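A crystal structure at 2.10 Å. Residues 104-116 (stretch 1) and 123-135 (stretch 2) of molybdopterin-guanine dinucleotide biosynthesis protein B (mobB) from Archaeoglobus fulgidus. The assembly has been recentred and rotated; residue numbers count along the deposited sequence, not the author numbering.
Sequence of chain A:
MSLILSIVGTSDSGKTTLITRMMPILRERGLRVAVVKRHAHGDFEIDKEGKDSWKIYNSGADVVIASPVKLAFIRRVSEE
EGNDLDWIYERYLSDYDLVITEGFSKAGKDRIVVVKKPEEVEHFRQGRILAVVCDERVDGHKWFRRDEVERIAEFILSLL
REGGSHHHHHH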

# COMPACT_ATOMS: atom_id res chain seq x y z
N PHE A 104 -1.73 -15.39 10.64
CA PHE A 104 -2.97 -15.85 10.02
C PHE A 104 -3.12 -17.38 10.09
O PHE A 104 -3.64 -17.99 9.15
CB PHE A 104 -3.05 -15.42 8.52
CG PHE A 104 -3.20 -13.95 8.33
CD1 PHE A 104 -4.45 -13.39 8.07
CD2 PHE A 104 -2.09 -13.11 8.38
CE1 PHE A 104 -4.58 -11.96 7.88
CE2 PHE A 104 -2.22 -11.67 8.18
CZ PHE A 104 -3.46 -11.13 7.95
N SER A 105 -2.71 -17.98 11.20
CA SER A 105 -2.80 -19.45 11.31
C SER A 105 -4.21 -20.01 11.06
O SER A 105 -4.39 -21.08 10.42
CB SER A 105 -2.29 -19.93 12.66
OG SER A 105 -2.39 -21.34 12.66
N LYS A 106 -5.22 -19.27 11.50
CA LYS A 106 -6.60 -19.78 11.42
C LYS A 106 -7.22 -19.67 10.05
O LYS A 106 -8.36 -20.15 9.81
CB LYS A 106 -7.48 -19.17 12.51
CG LYS A 106 -6.85 -19.12 13.92
CD LYS A 106 -6.82 -20.48 14.60
CE LYS A 106 -6.48 -20.40 16.13
NZ LYS A 106 -7.34 -19.47 16.92
N ALA A 107 -6.46 -19.13 9.09
CA ALA A 107 -6.93 -19.09 7.72
C ALA A 107 -6.76 -20.40 6.97
O ALA A 107 -7.29 -20.52 5.85
CB ALA A 107 -6.29 -17.93 6.94
N GLY A 108 -6.02 -21.37 7.57
CA GLY A 108 -5.91 -22.72 7.01
C GLY A 108 -5.00 -22.92 5.81
O GLY A 108 -5.01 -23.99 5.21
N LYS A 109 -4.19 -21.91 5.45
CA LYS A 109 -3.18 -22.10 4.40
C LYS A 109 -2.12 -23.10 4.83
O LYS A 109 -1.84 -23.21 6.03
CB LYS A 109 -2.47 -20.78 4.02
CG LYS A 109 -3.35 -19.64 3.61
CD LYS A 109 -4.26 -19.98 2.37
CE LYS A 109 -4.98 -18.71 1.92
NZ LYS A 109 -6.09 -19.06 1.01
N ASP A 110 -1.52 -23.83 3.88
CA ASP A 110 -0.32 -24.64 4.19
C ASP A 110 0.64 -23.81 5.05
O ASP A 110 0.72 -22.62 4.81
CB ASP A 110 0.41 -25.00 2.90
CG ASP A 110 -0.41 -25.95 2.01
OD1 ASP A 110 -1.53 -26.35 2.44
OD2 ASP A 110 0.07 -26.26 0.90
N ARG A 111 1.38 -24.41 5.99
CA ARG A 111 2.20 -23.65 6.93
C ARG A 111 3.50 -24.32 7.29
O ARG A 111 3.59 -25.55 7.39
CB ARG A 111 1.43 -23.34 8.25
CG ARG A 111 1.10 -24.55 9.20
CD ARG A 111 -0.32 -25.18 8.92
NE ARG A 111 -1.27 -24.13 8.52
CZ ARG A 111 -1.99 -23.41 9.36
NH1 ARG A 111 -1.93 -23.64 10.66
NH2 ARG A 111 -2.81 -22.50 8.89
N ILE A 112 4.49 -23.47 7.55
CA ILE A 112 5.66 -23.86 8.31
C ILE A 112 5.47 -23.41 9.73
O ILE A 112 5.13 -22.24 9.96
CB ILE A 112 6.94 -23.31 7.65
CG1 ILE A 112 7.09 -23.91 6.22
CG2 ILE A 112 8.18 -23.61 8.53
CD1 ILE A 112 8.38 -23.47 5.50
N VAL A 113 5.65 -24.34 10.67
CA VAL A 113 5.35 -24.11 12.10
C VAL A 113 6.65 -23.91 12.85
O VAL A 113 7.46 -24.84 12.88
CB VAL A 113 4.59 -25.30 12.77
CG1 VAL A 113 4.41 -25.06 14.31
CG2 VAL A 113 3.25 -25.52 12.09
N VAL A 114 6.85 -22.72 13.44
CA VAL A 114 8.07 -22.41 14.17
C VAL A 114 7.80 -22.32 15.67
O VAL A 114 7.09 -21.40 16.12
CB VAL A 114 8.72 -21.11 13.67
CG1 VAL A 114 10.07 -20.89 14.34
CG2 VAL A 114 8.86 -21.14 12.16
N VAL A 115 8.32 -23.30 16.41
CA VAL A 115 8.03 -23.40 17.84
C VAL A 115 9.30 -23.63 18.67
O VAL A 115 10.32 -24.07 18.16
CB VAL A 115 7.01 -24.50 18.16
CG1 VAL A 115 5.62 -24.09 17.66
CG2 VAL A 115 7.43 -25.87 17.57
N LYS A 116 9.20 -23.29 19.94
CA LYS A 116 10.21 -23.61 20.92
C LYS A 116 10.16 -25.07 21.40
O LYS A 116 11.17 -25.76 21.50
CB LYS A 116 10.04 -22.69 22.14
CG LYS A 116 11.26 -22.83 23.10
CD LYS A 116 12.49 -22.03 22.61
CE LYS A 116 13.54 -21.95 23.71
NZ LYS A 116 12.75 -22.26 24.94
N HIS A 123 -1.11 -27.02 18.16
CA HIS A 123 -1.98 -25.84 18.16
C HIS A 123 -2.02 -25.14 16.82
O HIS A 123 -2.69 -24.12 16.69
CB HIS A 123 -1.48 -24.84 19.19
CG HIS A 123 -1.78 -25.26 20.58
ND1 HIS A 123 -3.05 -25.23 21.11
CD2 HIS A 123 -0.98 -25.81 21.54
CE1 HIS A 123 -3.02 -25.72 22.33
NE2 HIS A 123 -1.79 -26.11 22.61
N PHE A 124 -1.29 -25.69 15.84
CA PHE A 124 -1.20 -25.13 14.50
C PHE A 124 -1.61 -26.08 13.39
O PHE A 124 -1.09 -25.98 12.30
CB PHE A 124 0.21 -24.52 14.28
CG PHE A 124 0.57 -23.48 15.32
CD1 PHE A 124 0.12 -22.17 15.20
CD2 PHE A 124 1.28 -23.85 16.48
CE1 PHE A 124 0.41 -21.22 16.20
CE2 PHE A 124 1.57 -22.90 17.49
CZ PHE A 124 1.13 -21.58 17.34
N ARG A 125 -2.59 -26.94 13.67
CA ARG A 125 -3.11 -27.91 12.71
C ARG A 125 -4.29 -27.43 11.85
O ARG A 125 -5.01 -28.25 11.31
CB ARG A 125 -3.53 -29.21 13.45
CG ARG A 125 -2.40 -29.87 14.21
CD ARG A 125 -2.72 -31.31 14.75
NE ARG A 125 -1.41 -31.92 15.04
CZ ARG A 125 -0.64 -32.59 14.16
NH1 ARG A 125 -1.08 -32.85 12.93
NH2 ARG A 125 0.57 -33.04 14.52
N GLN A 126 -4.49 -26.12 11.72
CA GLN A 126 -5.64 -25.60 10.94
C GLN A 126 -5.48 -25.73 9.41
O GLN A 126 -6.46 -25.69 8.66
CB GLN A 126 -5.90 -24.13 11.30
CG GLN A 126 -6.16 -23.89 12.84
CD GLN A 126 -4.90 -23.55 13.61
OE1 GLN A 126 -3.78 -23.70 13.12
NE2 GLN A 126 -5.07 -23.11 14.86
N GLY A 127 -4.24 -25.85 8.96
CA GLY A 127 -3.96 -26.20 7.56
C GLY A 127 -2.89 -27.25 7.49
O GLY A 127 -2.45 -27.76 8.52
N ARG A 128 -2.44 -27.57 6.28
CA ARG A 128 -1.39 -28.57 6.09
C ARG A 128 -0.01 -28.13 6.59
O ARG A 128 0.50 -27.07 6.17
CB ARG A 128 -1.31 -28.99 4.62
CG ARG A 128 -0.60 -30.31 4.44
CD ARG A 128 -0.87 -30.91 3.05
NE ARG A 128 0.35 -30.85 2.27
CZ ARG A 128 0.48 -30.24 1.10
NH1 ARG A 128 -0.57 -29.64 0.52
NH2 ARG A 128 1.67 -30.27 0.49
N ILE A 129 0.57 -28.95 7.48
CA ILE A 129 1.89 -28.66 8.03
C ILE A 129 2.91 -29.23 7.05
O ILE A 129 2.99 -30.45 6.81
CB ILE A 129 2.10 -29.17 9.49
CG1 ILE A 129 1.16 -28.42 10.46
CG2 ILE A 129 3.58 -29.04 9.93
CD1 ILE A 129 0.96 -29.14 11.81
N LEU A 130 3.72 -28.33 6.51
CA LEU A 130 4.68 -28.69 5.50
C LEU A 130 5.98 -29.01 6.17
O LEU A 130 6.75 -29.89 5.69
CB LEU A 130 4.88 -27.52 4.53
CG LEU A 130 3.68 -27.10 3.67
CD1 LEU A 130 4.07 -26.08 2.70
CD2 LEU A 130 3.05 -28.32 2.99
N ALA A 131 6.27 -28.27 7.26
CA ALA A 131 7.49 -28.52 8.03
C ALA A 131 7.43 -27.83 9.36
O ALA A 131 6.66 -26.87 9.55
CB ALA A 131 8.72 -28.04 7.24
N VAL A 132 8.27 -28.30 10.29
CA VAL A 132 8.31 -27.73 11.60
C VAL A 132 9.71 -27.22 11.79
O VAL A 132 10.68 -27.94 11.46
CB VAL A 132 7.90 -28.75 12.71
CG1 VAL A 132 8.14 -28.16 14.13
CG2 VAL A 132 6.38 -29.23 12.54
N VAL A 133 9.83 -25.99 12.31
CA VAL A 133 11.14 -25.42 12.68
C VAL A 133 11.27 -25.39 14.22
O VAL A 133 10.50 -24.75 14.91
CB VAL A 133 11.35 -24.06 12.06
CG1 VAL A 133 12.68 -23.48 12.48
CG2 VAL A 133 11.28 -24.19 10.53
N CYS A 134 12.24 -26.14 14.74
CA CYS A 134 12.38 -26.34 16.17
C CYS A 134 13.81 -26.81 16.45
O CYS A 134 14.35 -27.69 15.74
CB CYS A 134 11.37 -27.37 16.64
SG CYS A 134 11.34 -27.55 18.43
N ASP A 135 14.46 -26.22 17.43
CA ASP A 135 15.83 -26.68 17.80
C ASP A 135 15.94 -28.12 18.32
O ASP A 135 16.96 -28.78 18.18
CB ASP A 135 16.49 -25.66 18.75
CG ASP A 135 17.04 -24.45 17.99
OD1 ASP A 135 17.47 -24.60 16.82
OD2 ASP A 135 17.08 -23.36 18.56
O HOH W 1 -3.25 -21.45 15.52
O HOH W 2 -3.49 -26.12 4.12

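A strand from each stretch, 111-114 and 129-133, pairs in parallel, their axes 15° apart and 4.6 Å at closest approach, and together the stretches bury 1019 Å². Before the strand of stretch 2 begins, the CA-to-CB bond of Phe 124 points toward stretch 1. Phe 124 CB lies 3.9 Å from Val 113 CG2 and Phe 124 CE2 4.2 Å from Val 115 CG1, both apolar contacts, while Ser 105 OG sits at the ring edge. The Phe 124 carbonyl is used as well: Arg 111 NH1 donates to Phe 124 O at 3.0 Å (148°).

Arg 111 NH1 also makes a weak hydrogen bond to Gln 126 OE1 (3.1 Å, 131°). Water 1 links Gln 126 NE2 to Ser 105 OG. Gly 127 then passes close to stretch 1, its N over one face of the Arg 111 guanidinium. An ideal CB on Gly 127 would fall 2.3 Å from Gly 108 O, so the lack of a side chain permits the approach.

At Arg 128 the ladder starts: Arg 111 N donates to Arg 128 O at 2.8 Å. Asp 110 OD2 and Arg 128 NH1, 3.5 Å apart, form a salt bridge, but the oxygen lies well out of the guanidinium plane, so the attraction is one of charge without a directed N-H. Water 2 connects Arg 128 N to Asp 110 OD1 and Gly 108 O.

Ile 129 CG1 packs 3.9 Å from Val 113 CG2. Leu 130 N returns a nearly linear bond to Arg 111 O (2.9 Å, 179°), Val 113 N reaches Ala 131 O at 2.9 Å, and Val 133 N donates to Val 113 O at 2.7 Å. N-H and C=O of Arg 111 and Val 113 thus bond alternately to stretch 2, the pattern of parallel strands. Arg 111, Val 113, Ile 129 and Val 132 lie on one face of the sheet; Ile 112, Val 114, Ala 131 and Val 133 lie on the other, where Val 133 CG2 packs 3.7 Å from Ile 112 CG2.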